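Local coordinates for lipoprotein (Mycoplasma mycoides subsp. capri, PDB 7ADK) that probably acts as a serine peptidase of the chymotrypsin-like clan PA, anchored to the mycoplasma cell surface as a lipoprotein, at residues Glu291-Ala296 / Thr417-Glu422; Phe300-Thr305 / Lys404-Tyr409; His450-Ile455 / Val503-His508; Ser461-Arg466 / Lys488-Pro493. One frame throughout, in Å; residues are numbered along the deposited sequence.

Overall arrangement
Contacts 1, 3 and 4 belong to one antiparallel sheet and the elements packed on it, whereas contact 2 joins two helices to one side. Contact 1 is the junction: its strand 289-293 pairs with strand 461-467 of contact 4, about 13 Å away between centres, and Y292 packs on I455 of contact 3, about 16 Å away between centres. The chain leaves contact 1 for helix 299-313 and comes back through helix 402-412. Contact 2 lies on this excursion, its centre about 17 Å from that of contact 1. V503 of contact 3 touches F462 of contact 4. Contact 3 includes H450, which bonds D539 and touches S759, an arrangement consistent with a catalytic triad.

Contact 1 of 4, residues Glu291-Ala296 / Thr417-Glu422; sequences EYKTSA and TFQISE
Strands 289-293 and 421-433 meet antiparallel through residues 291-293 and 421-422, and the join is most regular at Y292/E422. Main-chain bonds run both ways across this pair: Y292 N reaches E422 O at 2.9 Å along an almost straight line (173° at the hydrogen), while E422 N makes a more bent bond to Y292 O. K293 and S421 follow as a non-hydrogen-bonded pair. Beyond them T294 N closes on I420 O at 3.2 Å, nearly along the C=O axis. The tight side-chain packing is that of K293 on Q419 and the I420 carbonyl: its CG lies beside that oxygen, and from there the extended lysine chain crosses Q419 at about a right angle, laying K293 CE 3.5 Å from Q419 CB. Its tip bonds in the plane of the amide, K293 NZ to Q419 OE1 at 2.8 Å on a lone pair, with Y660 OH as a weak second partner. Past T294 the regular strand bonding stops although the chains remain near each other, with I420 touching A296 O through CB and CG2 and S295 OG 3.6 Å from Q419 NE2. The looseness is in the outer I420 chain and the F418 ring, which lie on the surface. The carboxylate of E291 turns away, to a salt bridge with K488. Because a neutral amide meets K293 here, the ammonium group probably keeps its full charge and polarises the Q419 carbonyl.

Contact 2 of 4, residues Phe300-Thr305 / Lys404-Tyr409; sequences FQTNFT and KEIEKY
The ring of Y409 lies against the N-terminal part of helix 299-313 and is touched from several directions. Q301 crosses it at about a right angle: Q301 CB lies 3.6 Å from Y409 CE2, and the amide oxygen hangs over one face, Q301 OE1 to Y409 CZ being 3.6 Å, with amide and ring planes 52° apart. T305 arrives tip to tip at the ring edge, near its plane, its CG2 also 3.6 Å from Y409 CE2. On the ring face opposite Q301 OE1 sits E405 O of the tyrosine's own helix, so the phenol is held between the two helices. Beside this pair I406 slides past T305 in the opposite direction and brings CG1 to 3.4 Å from T305 OG1, while the methyl T302 CG2 fits loosely alongside Y409 CB.

The next shell fixes these groups. Q301 OE1 accepts a hydrogen bond from Q298 NE2, which steadies the amide over the ring. T305 OG1 occupies the crowded position between its backbone N and carbonyl carbon (chi1 57°), turned back to its own helix, where the carbonyls Q301 O and T302 O compete for its proton; CG2 is thereby left to face the tyrosine. E405 OE2 is bound by Q402 NE2.

The two short axes are antiparallel, at 174°, and approach to 9.9 Å. The helical pair lies beyond the end of the strand pair 289-293/421-433, where the chain leaves strand 289-293 for helix 299-313 and later enters strand 421-433 from helix 402-412.

Contact 3 of 4, residues His450-Ile455 / Val503-His508; sequences HVAKGI and VTAIFH
I455 is the main bump on the turn side, and the dip that receives it is formed by strand 503-507 between V503 and A505, whose CB atoms both point toward the turn while T504 points away. CG1 of I455 lies beside its backbone N (chi1 -54°), and the extended chain drives CD1 into this dip, 4.0 Å from V503 CG1 and 4.3 Å from A505 CB. The other branch, I455 CG2, rests 3.8 Å from V503 O. I455 and V503 cross at about a right angle, and Y292 packs on both. The bump owes its position to a type I turn from A452 to I455, closed by I455 N donating to A452 O.

H450 lies on the short helix just before the turn. That residue faces away from the strand: its ND1 bonds D539 OD2 and its side chain touches S759, consistent with the His-Asp-Ser triad of a clan PA peptidase. The contact therefore packs the element bearing the probable catalytic histidine onto the sheet.

Further along, the small methyl of A452 lies opposite that of A505 at a loose 4.5 Å, CB to CB. A classic beta bulge at I506 and F507, both facing I542, precedes H508, whose ring reaches back so that CE1 is 4.2 Å from A452 CB. K453 N sits at the edge of this imidazole, which is tethered through ND1 to S449 OG.

Contact 4 of 4, residues Ser461-Arg466 / Lys488-Pro493; sequences SFSLTR and KFTFSP
K488 leaves its strand with CG anti to the backbone N (chi1 176°) and stays extended to its tip, lying over the neighbouring strand. Its CB packs against T465 CB at 3.6 Å. CG then comes 3.4 Å from S463 OG, CD lies a little farther from that hydroxyl, and K488 CE returns to it at 3.4 Å. NZ goes beyond the pair, to a salt bridge with E291 on the next strand.

The hydroxyl beneath this chain is well occupied: S463 OG and T490 OG1 are hydrogen-bonded at 2.7 Å, and F489 O offers S463 OG a weak alternative acceptor. The other face is apolar and aromatic. F462 and F491 lie side by side, their planes 22° apart but slid so far that the rings hardly overlap, and L464 CD1 touches F491 CE1. At the end of the row the edge of F489 meets a face of the R466 guanidinium, CE1 standing 3.7 Å above that plane; R466 NE and NH1 meanwhile bind the carbonyls of I582 and K581.

Two pairs of main-chain bonds join the strands, at F462/F491 and L464/F489, the straightest being F491 N to F462 O at 2.8 Å. A polar face backed by a buried phenylalanine face, on antiparallel strands consecutive in the chain, fits the beta-barrel architecture of chymotrypsin-like peptidases.

Contact 1 of 4, residues Glu291-Ala296 / Thr417-Glu422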
# COMPACT_ATOMS: atom_id res chain seq x y z
N GLU B 291 1.77 -21.08 -1.11
CA GLU B 291 0.62 -21.27 -1.97
C GLU B 291 0.55 -22.73 -2.45
O GLU B 291 1.56 -23.28 -2.89
CB GLU B 291 0.67 -20.33 -3.19
CG GLU B 291 0.71 -18.81 -2.91
CD GLU B 291 2.09 -18.16 -3.19
OE1 GLU B 291 3.11 -18.58 -2.61
OE2 GLU B 291 2.15 -17.19 -3.98
N TYR B 292 -0.64 -23.32 -2.43
CA TYR B 292 -0.95 -24.59 -3.10
C TYR B 292 -2.06 -24.37 -4.13
O TYR B 292 -3.15 -23.95 -3.75
CB TYR B 292 -1.41 -25.62 -2.08
CG TYR B 292 -0.40 -25.97 -1.01
CD1 TYR B 292 0.77 -26.64 -1.39
CD2 TYR B 292 -0.61 -25.61 0.33
CE1 TYR B 292 1.73 -26.99 -0.44
CE2 TYR B 292 0.39 -25.93 1.28
CZ TYR B 292 1.55 -26.61 0.90
OH TYR B 292 2.55 -26.84 1.78
N LYS B 293 -1.81 -24.64 -5.41
CA LYS B 293 -2.77 -24.37 -6.49
C LYS B 293 -3.39 -25.67 -6.99
O LYS B 293 -2.68 -26.62 -7.32
CB LYS B 293 -2.07 -23.54 -7.57
CG LYS B 293 -3.02 -22.47 -8.14
CD LYS B 293 -2.35 -21.61 -9.22
CE LYS B 293 -3.23 -20.39 -9.58
NZ LYS B 293 -2.86 -19.79 -10.89
N THR B 294 -4.71 -25.75 -7.02
CA THR B 294 -5.49 -26.99 -7.28
C THR B 294 -6.08 -27.10 -8.69
O THR B 294 -6.50 -28.18 -9.08
CB THR B 294 -6.63 -27.13 -6.26
OG1 THR B 294 -7.36 -25.93 -6.23
CG2 THR B 294 -6.11 -27.42 -4.87
N SER B 295 -6.09 -26.03 -9.48
CA SER B 295 -6.72 -25.97 -10.81
C SER B 295 -8.24 -26.25 -10.85
O SER B 295 -8.73 -26.85 -11.80
CB SER B 295 -5.96 -26.79 -11.86
OG SER B 295 -6.37 -26.47 -13.17
N ALA B 296 -8.97 -25.81 -9.84
CA ALA B 296 -10.41 -25.89 -9.70
C ALA B 296 -10.95 -24.67 -8.93
O ALA B 296 -10.18 -23.77 -8.61
CB ALA B 296 -10.72 -27.21 -9.03
N THR B 417 -10.11 -24.88 -16.51
CA THR B 417 -10.13 -23.52 -17.04
C THR B 417 -9.54 -22.51 -16.06
O THR B 417 -8.50 -21.91 -16.34
CB THR B 417 -11.56 -23.15 -17.47
OG1 THR B 417 -11.91 -23.94 -18.58
CG2 THR B 417 -11.75 -21.71 -17.88
N PHE B 418 -10.19 -22.33 -14.91
CA PHE B 418 -9.74 -21.47 -13.82
C PHE B 418 -8.91 -22.24 -12.79
O PHE B 418 -8.92 -23.47 -12.75
CB PHE B 418 -10.94 -20.81 -13.14
CG PHE B 418 -11.84 -20.00 -14.04
CD1 PHE B 418 -13.21 -20.28 -14.12
CD2 PHE B 418 -11.32 -18.95 -14.79
CE1 PHE B 418 -14.04 -19.54 -14.96
CE2 PHE B 418 -12.15 -18.20 -15.64
CZ PHE B 418 -13.51 -18.50 -15.73
N GLN B 419 -8.20 -21.49 -11.95
CA GLN B 419 -7.37 -22.01 -10.86
C GLN B 419 -7.58 -21.20 -9.57
O GLN B 419 -7.76 -19.98 -9.62
CB GLN B 419 -5.89 -21.98 -11.27
CG GLN B 419 -5.59 -22.64 -12.63
CD GLN B 419 -4.10 -22.90 -12.85
OE1 GLN B 419 -3.25 -22.11 -12.48
NE2 GLN B 419 -3.74 -24.00 -13.46
N ILE B 420 -7.52 -21.86 -8.41
CA ILE B 420 -7.62 -21.25 -7.09
C ILE B 420 -6.49 -21.73 -6.18
O ILE B 420 -5.87 -22.77 -6.44
CB ILE B 420 -9.05 -21.45 -6.52
CG1 ILE B 420 -9.48 -20.25 -5.67
CG2 ILE B 420 -9.19 -22.76 -5.74
CD1 ILE B 420 -10.97 -20.13 -5.48
N SER B 421 -6.14 -20.93 -5.17
CA SER B 421 -5.03 -21.20 -4.24
C SER B 421 -5.53 -21.37 -2.80
O SER B 421 -6.20 -20.50 -2.26
CB SER B 421 -3.99 -20.07 -4.23
OG SER B 421 -3.53 -19.77 -5.53
N GLU B 422 -5.12 -22.44 -2.13
CA GLU B 422 -4.96 -22.38 -0.68
C GLU B 422 -3.67 -21.59 -0.39
O GLU B 422 -2.65 -21.85 -1.04
CB GLU B 422 -4.92 -23.78 -0.08
CG GLU B 422 -4.70 -23.78 1.45
CD GLU B 422 -5.70 -22.90 2.21
OE1 GLU B 422 -6.91 -23.04 1.95
OE2 GLU B 422 -5.25 -22.05 3.02

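Contact 2 of 4, residues Phe300-Thr305 / Lys404-Tyr409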
# COMPACT_ATOMS: atom_id res chain seq x y z
N PHE B 300 -15.64 -25.14 -2.30
CA PHE B 300 -16.23 -24.08 -1.48
C PHE B 300 -17.72 -23.86 -1.80
O PHE B 300 -18.55 -23.73 -0.91
CB PHE B 300 -15.39 -22.79 -1.67
CG PHE B 300 -16.05 -21.48 -1.28
CD1 PHE B 300 -16.62 -21.31 -0.01
CD2 PHE B 300 -16.12 -20.43 -2.21
CE1 PHE B 300 -17.29 -20.13 0.32
CE2 PHE B 300 -16.81 -19.25 -1.89
CZ PHE B 300 -17.39 -19.10 -0.63
N GLN B 301 -18.09 -23.87 -3.08
CA GLN B 301 -19.42 -23.48 -3.55
C GLN B 301 -20.46 -24.60 -3.47
O GLN B 301 -21.64 -24.32 -3.27
CB GLN B 301 -19.31 -22.91 -4.98
CG GLN B 301 -18.34 -21.72 -5.06
CD GLN B 301 -18.51 -20.85 -6.30
OE1 GLN B 301 -19.11 -21.22 -7.31
NE2 GLN B 301 -17.97 -19.66 -6.29
N THR B 302 -20.09 -25.88 -3.59
CA THR B 302 -21.04 -26.98 -3.37
C THR B 302 -21.50 -26.99 -1.91
O THR B 302 -22.70 -26.92 -1.65
CB THR B 302 -20.47 -28.35 -3.77
OG1 THR B 302 -19.28 -28.62 -3.08
CG2 THR B 302 -20.16 -28.43 -5.26
N ASN B 303 -20.57 -26.95 -0.96
CA ASN B 303 -20.89 -26.90 0.46
C ASN B 303 -21.56 -25.58 0.86
O ASN B 303 -22.57 -25.59 1.56
CB ASN B 303 -19.62 -27.17 1.26
CG ASN B 303 -19.08 -28.57 1.00
OD1 ASN B 303 -19.72 -29.56 1.32
ND2 ASN B 303 -17.93 -28.71 0.41
N PHE B 304 -21.10 -24.43 0.35
CA PHE B 304 -21.77 -23.16 0.63
C PHE B 304 -23.19 -23.11 0.05
O PHE B 304 -24.07 -22.52 0.66
CB PHE B 304 -20.91 -21.98 0.14
CG PHE B 304 -21.42 -20.58 0.43
CD1 PHE B 304 -22.14 -20.28 1.61
CD2 PHE B 304 -21.08 -19.54 -0.45
CE1 PHE B 304 -22.51 -18.95 1.90
CE2 PHE B 304 -21.44 -18.21 -0.15
CZ PHE B 304 -22.15 -17.92 1.02
N THR B 305 -23.46 -23.77 -1.08
CA THR B 305 -24.83 -23.86 -1.60
C THR B 305 -25.71 -24.90 -0.91
O THR B 305 -26.91 -24.66 -0.81
CB THR B 305 -24.93 -24.01 -3.12
OG1 THR B 305 -24.25 -25.11 -3.63
CG2 THR B 305 -24.48 -22.74 -3.83
N LYS B 404 -29.71 -28.31 -8.60
CA LYS B 404 -29.47 -28.00 -10.02
C LYS B 404 -28.26 -27.06 -10.19
O LYS B 404 -27.48 -27.22 -11.13
CB LYS B 404 -30.75 -27.41 -10.65
CG LYS B 404 -30.65 -27.19 -12.16
CD LYS B 404 -31.90 -26.54 -12.77
CE LYS B 404 -32.05 -25.09 -12.35
NZ LYS B 404 -33.17 -24.42 -13.04
N GLU B 405 -28.05 -26.12 -9.27
CA GLU B 405 -26.83 -25.30 -9.26
C GLU B 405 -25.58 -26.15 -8.96
O GLU B 405 -24.58 -26.04 -9.66
CB GLU B 405 -27.05 -24.13 -8.28
CG GLU B 405 -25.90 -23.12 -8.30
CD GLU B 405 -26.33 -21.70 -7.89
OE1 GLU B 405 -26.03 -20.74 -8.63
OE2 GLU B 405 -26.99 -21.51 -6.83
N ILE B 406 -25.67 -27.11 -8.03
CA ILE B 406 -24.63 -28.10 -7.73
C ILE B 406 -24.37 -29.03 -8.92
O ILE B 406 -23.23 -29.41 -9.16
CB ILE B 406 -25.00 -28.90 -6.45
CG1 ILE B 406 -24.92 -27.99 -5.21
CG2 ILE B 406 -24.10 -30.13 -6.23
CD1 ILE B 406 -25.72 -28.51 -4.02
N GLU B 407 -25.39 -29.36 -9.71
CA GLU B 407 -25.21 -30.12 -10.96
C GLU B 407 -24.40 -29.31 -11.99
O GLU B 407 -23.56 -29.88 -12.69
CB GLU B 407 -26.58 -30.56 -11.51
CG GLU B 407 -26.56 -31.47 -12.75
CD GLU B 407 -26.14 -32.92 -12.48
OE1 GLU B 407 -25.60 -33.25 -11.41
OE2 GLU B 407 -26.35 -33.76 -13.35
N LYS B 408 -24.59 -27.99 -12.06
CA LYS B 408 -23.75 -27.09 -12.86
C LYS B 408 -22.33 -26.99 -12.30
O LYS B 408 -21.37 -27.14 -13.05
CB LYS B 408 -24.41 -25.71 -13.03
CG LYS B 408 -23.58 -24.81 -13.96
CD LYS B 408 -24.17 -23.42 -14.11
CE LYS B 408 -23.20 -22.51 -14.86
NZ LYS B 408 -23.59 -21.10 -14.83
N TYR B 409 -22.16 -26.78 -10.99
CA TYR B 409 -20.84 -26.76 -10.35
C TYR B 409 -20.05 -28.05 -10.58
O TYR B 409 -18.89 -27.99 -10.97
CB TYR B 409 -21.00 -26.52 -8.85
CG TYR B 409 -21.56 -25.18 -8.41
CD1 TYR B 409 -21.62 -24.08 -9.28
CD2 TYR B 409 -21.95 -25.03 -7.07
CE1 TYR B 409 -22.05 -22.82 -8.82
CE2 TYR B 409 -22.39 -23.78 -6.61
CZ TYR B 409 -22.44 -22.67 -7.47
OH TYR B 409 -22.87 -21.47 -7.03

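Contact 3 of 4, residues His450-Ile455 / Val503-His508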
# COMPACT_ATOMS: atom_id res chain seq x y z
N HIS B 450 -5.80 -26.28 8.93
CA HIS B 450 -6.61 -25.81 7.80
C HIS B 450 -5.80 -25.23 6.63
O HIS B 450 -6.35 -25.06 5.54
CB HIS B 450 -7.71 -24.87 8.26
CG HIS B 450 -7.31 -23.44 8.46
ND1 HIS B 450 -7.07 -22.83 9.65
CD2 HIS B 450 -7.30 -22.46 7.51
CE1 HIS B 450 -6.95 -21.52 9.44
NE2 HIS B 450 -7.05 -21.24 8.14
N VAL B 451 -4.50 -24.95 6.81
CA VAL B 451 -3.59 -24.59 5.71
C VAL B 451 -2.97 -25.84 5.11
O VAL B 451 -2.97 -26.00 3.90
CB VAL B 451 -2.53 -23.55 6.16
CG1 VAL B 451 -1.44 -23.30 5.13
CG2 VAL B 451 -3.20 -22.22 6.48
N ALA B 452 -2.50 -26.76 5.94
CA ALA B 452 -1.89 -28.00 5.49
C ALA B 452 -2.85 -28.93 4.72
O ALA B 452 -2.40 -29.68 3.85
CB ALA B 452 -1.28 -28.71 6.69
N LYS B 453 -4.17 -28.88 4.95
CA LYS B 453 -5.18 -29.59 4.15
C LYS B 453 -5.33 -29.10 2.70
O LYS B 453 -5.99 -29.76 1.91
CB LYS B 453 -6.51 -29.75 4.90
CG LYS B 453 -7.52 -28.60 4.85
CD LYS B 453 -8.87 -29.05 5.45
CE LYS B 453 -9.99 -28.01 5.29
NZ LYS B 453 -11.33 -28.58 5.58
N GLY B 454 -4.70 -27.98 2.34
CA GLY B 454 -4.56 -27.56 0.95
C GLY B 454 -3.64 -28.46 0.12
O GLY B 454 -3.68 -28.41 -1.11
N ILE B 455 -2.83 -29.30 0.76
CA ILE B 455 -2.07 -30.35 0.08
C ILE B 455 -3.03 -31.46 -0.36
O ILE B 455 -3.40 -32.32 0.43
CB ILE B 455 -0.89 -30.86 0.95
CG1 ILE B 455 0.05 -29.73 1.43
CG2 ILE B 455 -0.06 -31.87 0.17
CD1 ILE B 455 1.06 -30.16 2.47
N VAL B 503 6.07 -33.23 -1.38
CA VAL B 503 5.54 -32.38 -0.29
C VAL B 503 4.42 -33.11 0.46
O VAL B 503 3.42 -33.47 -0.14
CB VAL B 503 5.04 -31.03 -0.83
CG1 VAL B 503 4.43 -30.16 0.25
CG2 VAL B 503 6.16 -30.25 -1.47
N THR B 504 4.55 -33.29 1.78
CA THR B 504 3.67 -34.16 2.57
C THR B 504 3.29 -33.52 3.91
O THR B 504 4.17 -33.08 4.63
CB THR B 504 4.36 -35.52 2.83
OG1 THR B 504 4.73 -36.16 1.63
CG2 THR B 504 3.52 -36.51 3.62
N ALA B 505 2.02 -33.53 4.31
CA ALA B 505 1.64 -33.23 5.69
C ALA B 505 1.92 -34.44 6.60
O ALA B 505 1.31 -35.50 6.42
CB ALA B 505 0.17 -32.81 5.73
N ILE B 506 2.85 -34.34 7.54
CA ILE B 506 3.34 -35.46 8.36
C ILE B 506 2.68 -35.60 9.73
O ILE B 506 2.46 -36.71 10.19
CB ILE B 506 4.88 -35.40 8.43
CG1 ILE B 506 5.38 -36.25 7.27
CG2 ILE B 506 5.49 -35.81 9.75
CD1 ILE B 506 6.87 -36.45 7.22
N PHE B 507 2.33 -34.49 10.39
CA PHE B 507 1.64 -34.47 11.67
C PHE B 507 0.47 -33.49 11.61
O PHE B 507 0.62 -32.43 11.01
CB PHE B 507 2.65 -34.15 12.78
CG PHE B 507 2.12 -34.08 14.19
CD1 PHE B 507 1.37 -35.14 14.72
CD2 PHE B 507 2.34 -32.94 14.99
CE1 PHE B 507 0.82 -35.05 16.01
CE2 PHE B 507 1.81 -32.86 16.28
CZ PHE B 507 1.03 -33.91 16.79
N HIS B 508 -0.68 -33.82 12.18
CA HIS B 508 -1.92 -33.02 12.10
C HIS B 508 -2.55 -32.63 13.45
O HIS B 508 -3.62 -32.02 13.45
CB HIS B 508 -2.94 -33.73 11.19
CG HIS B 508 -3.02 -33.23 9.79
ND1 HIS B 508 -3.53 -32.02 9.40
CD2 HIS B 508 -2.71 -33.92 8.67
CE1 HIS B 508 -3.54 -31.98 8.07
NE2 HIS B 508 -3.04 -33.13 7.61

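Contact 4 of 4, residues Ser461-Arg466 / Lys488-Pro493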
# COMPACT_ATOMS: atom_id res chain seq x y z
N SER B 461 0.64 -26.75 -8.75
CA SER B 461 1.88 -26.09 -8.31
C SER B 461 1.90 -25.78 -6.81
O SER B 461 0.87 -25.68 -6.16
CB SER B 461 2.17 -24.82 -9.12
OG SER B 461 1.15 -23.87 -8.91
N PHE B 462 3.11 -25.67 -6.28
CA PHE B 462 3.47 -25.36 -4.89
C PHE B 462 4.50 -24.25 -4.92
O PHE B 462 5.39 -24.27 -5.75
CB PHE B 462 4.00 -26.65 -4.24
CG PHE B 462 4.96 -26.47 -3.07
CD1 PHE B 462 4.53 -25.81 -1.92
CD2 PHE B 462 6.28 -26.97 -3.17
CE1 PHE B 462 5.42 -25.65 -0.85
CE2 PHE B 462 7.16 -26.84 -2.08
CZ PHE B 462 6.72 -26.19 -0.92
N SER B 463 4.42 -23.27 -4.03
CA SER B 463 5.40 -22.18 -4.01
C SER B 463 5.76 -21.70 -2.60
O SER B 463 4.97 -21.84 -1.68
CB SER B 463 4.91 -21.03 -4.89
OG SER B 463 5.94 -20.12 -5.16
N LEU B 464 6.96 -21.14 -2.46
CA LEU B 464 7.53 -20.57 -1.23
C LEU B 464 8.00 -19.15 -1.54
O LEU B 464 8.99 -19.00 -2.25
CB LEU B 464 8.72 -21.46 -0.83
CG LEU B 464 8.40 -22.92 -0.49
CD1 LEU B 464 9.68 -23.73 -0.46
CD2 LEU B 464 7.73 -23.07 0.87
N THR B 465 7.37 -18.09 -1.03
CA THR B 465 7.93 -16.73 -1.11
C THR B 465 8.36 -16.20 0.24
O THR B 465 7.60 -16.19 1.20
CB THR B 465 7.11 -15.73 -1.94
OG1 THR B 465 7.79 -14.49 -2.03
CG2 THR B 465 5.73 -15.36 -1.47
N ARG B 466 9.62 -15.77 0.32
CA ARG B 466 10.32 -15.49 1.57
C ARG B 466 11.25 -14.30 1.47
O ARG B 466 11.85 -14.07 0.42
CB ARG B 466 11.06 -16.76 2.01
CG ARG B 466 12.08 -17.32 1.02
CD ARG B 466 13.47 -17.17 1.59
NE ARG B 466 14.50 -17.29 0.57
CZ ARG B 466 14.97 -16.31 -0.16
NH1 ARG B 466 16.08 -16.45 -0.79
NH2 ARG B 466 14.35 -15.17 -0.29
N LYS B 488 10.81 -15.79 -4.53
CA LYS B 488 9.75 -16.79 -4.64
C LYS B 488 10.26 -17.97 -5.45
O LYS B 488 10.88 -17.78 -6.49
CB LYS B 488 8.51 -16.10 -5.24
CG LYS B 488 7.34 -17.04 -5.52
CD LYS B 488 6.07 -16.23 -5.81
CE LYS B 488 4.96 -17.13 -6.36
NZ LYS B 488 3.63 -16.48 -6.31
N PHE B 489 9.98 -19.18 -4.99
CA PHE B 489 10.37 -20.43 -5.63
C PHE B 489 9.11 -21.23 -5.90
O PHE B 489 8.45 -21.65 -4.96
CB PHE B 489 11.36 -21.19 -4.73
CG PHE B 489 12.57 -20.37 -4.34
CD1 PHE B 489 12.51 -19.51 -3.23
CD2 PHE B 489 13.72 -20.42 -5.12
CE1 PHE B 489 13.58 -18.66 -2.94
CE2 PHE B 489 14.80 -19.58 -4.82
CZ PHE B 489 14.72 -18.69 -3.74
N THR B 490 8.76 -21.46 -7.16
CA THR B 490 7.55 -22.20 -7.56
C THR B 490 7.94 -23.51 -8.19
O THR B 490 8.75 -23.54 -9.10
CB THR B 490 6.66 -21.38 -8.49
OG1 THR B 490 6.31 -20.16 -7.88
CG2 THR B 490 5.34 -22.06 -8.84
N PHE B 491 7.31 -24.60 -7.76
CA PHE B 491 7.57 -25.96 -8.22
C PHE B 491 6.33 -26.54 -8.88
O PHE B 491 5.21 -26.36 -8.40
CB PHE B 491 8.04 -26.83 -7.06
CG PHE B 491 9.21 -26.27 -6.29
CD1 PHE B 491 8.99 -25.35 -5.25
CD2 PHE B 491 10.52 -26.64 -6.61
CE1 PHE B 491 10.07 -24.82 -4.53
CE2 PHE B 491 11.60 -26.14 -5.86
CZ PHE B 491 11.37 -25.23 -4.83
N SER B 492 6.53 -27.24 -9.99
CA SER B 492 5.49 -27.79 -10.85
C SER B 492 5.86 -29.19 -11.32
O SER B 492 7.04 -29.47 -11.51
CB SER B 492 5.27 -26.86 -12.04
OG SER B 492 6.47 -26.64 -12.75
N PRO B 493 4.90 -30.10 -11.49
CA PRO B 493 5.15 -31.49 -11.86
C PRO B 493 5.46 -31.68 -13.36
O PRO B 493 4.97 -30.94 -14.21
CB PRO B 493 3.87 -32.22 -11.49
CG PRO B 493 2.78 -31.18 -11.68
CD PRO B 493 3.47 -29.88 -11.29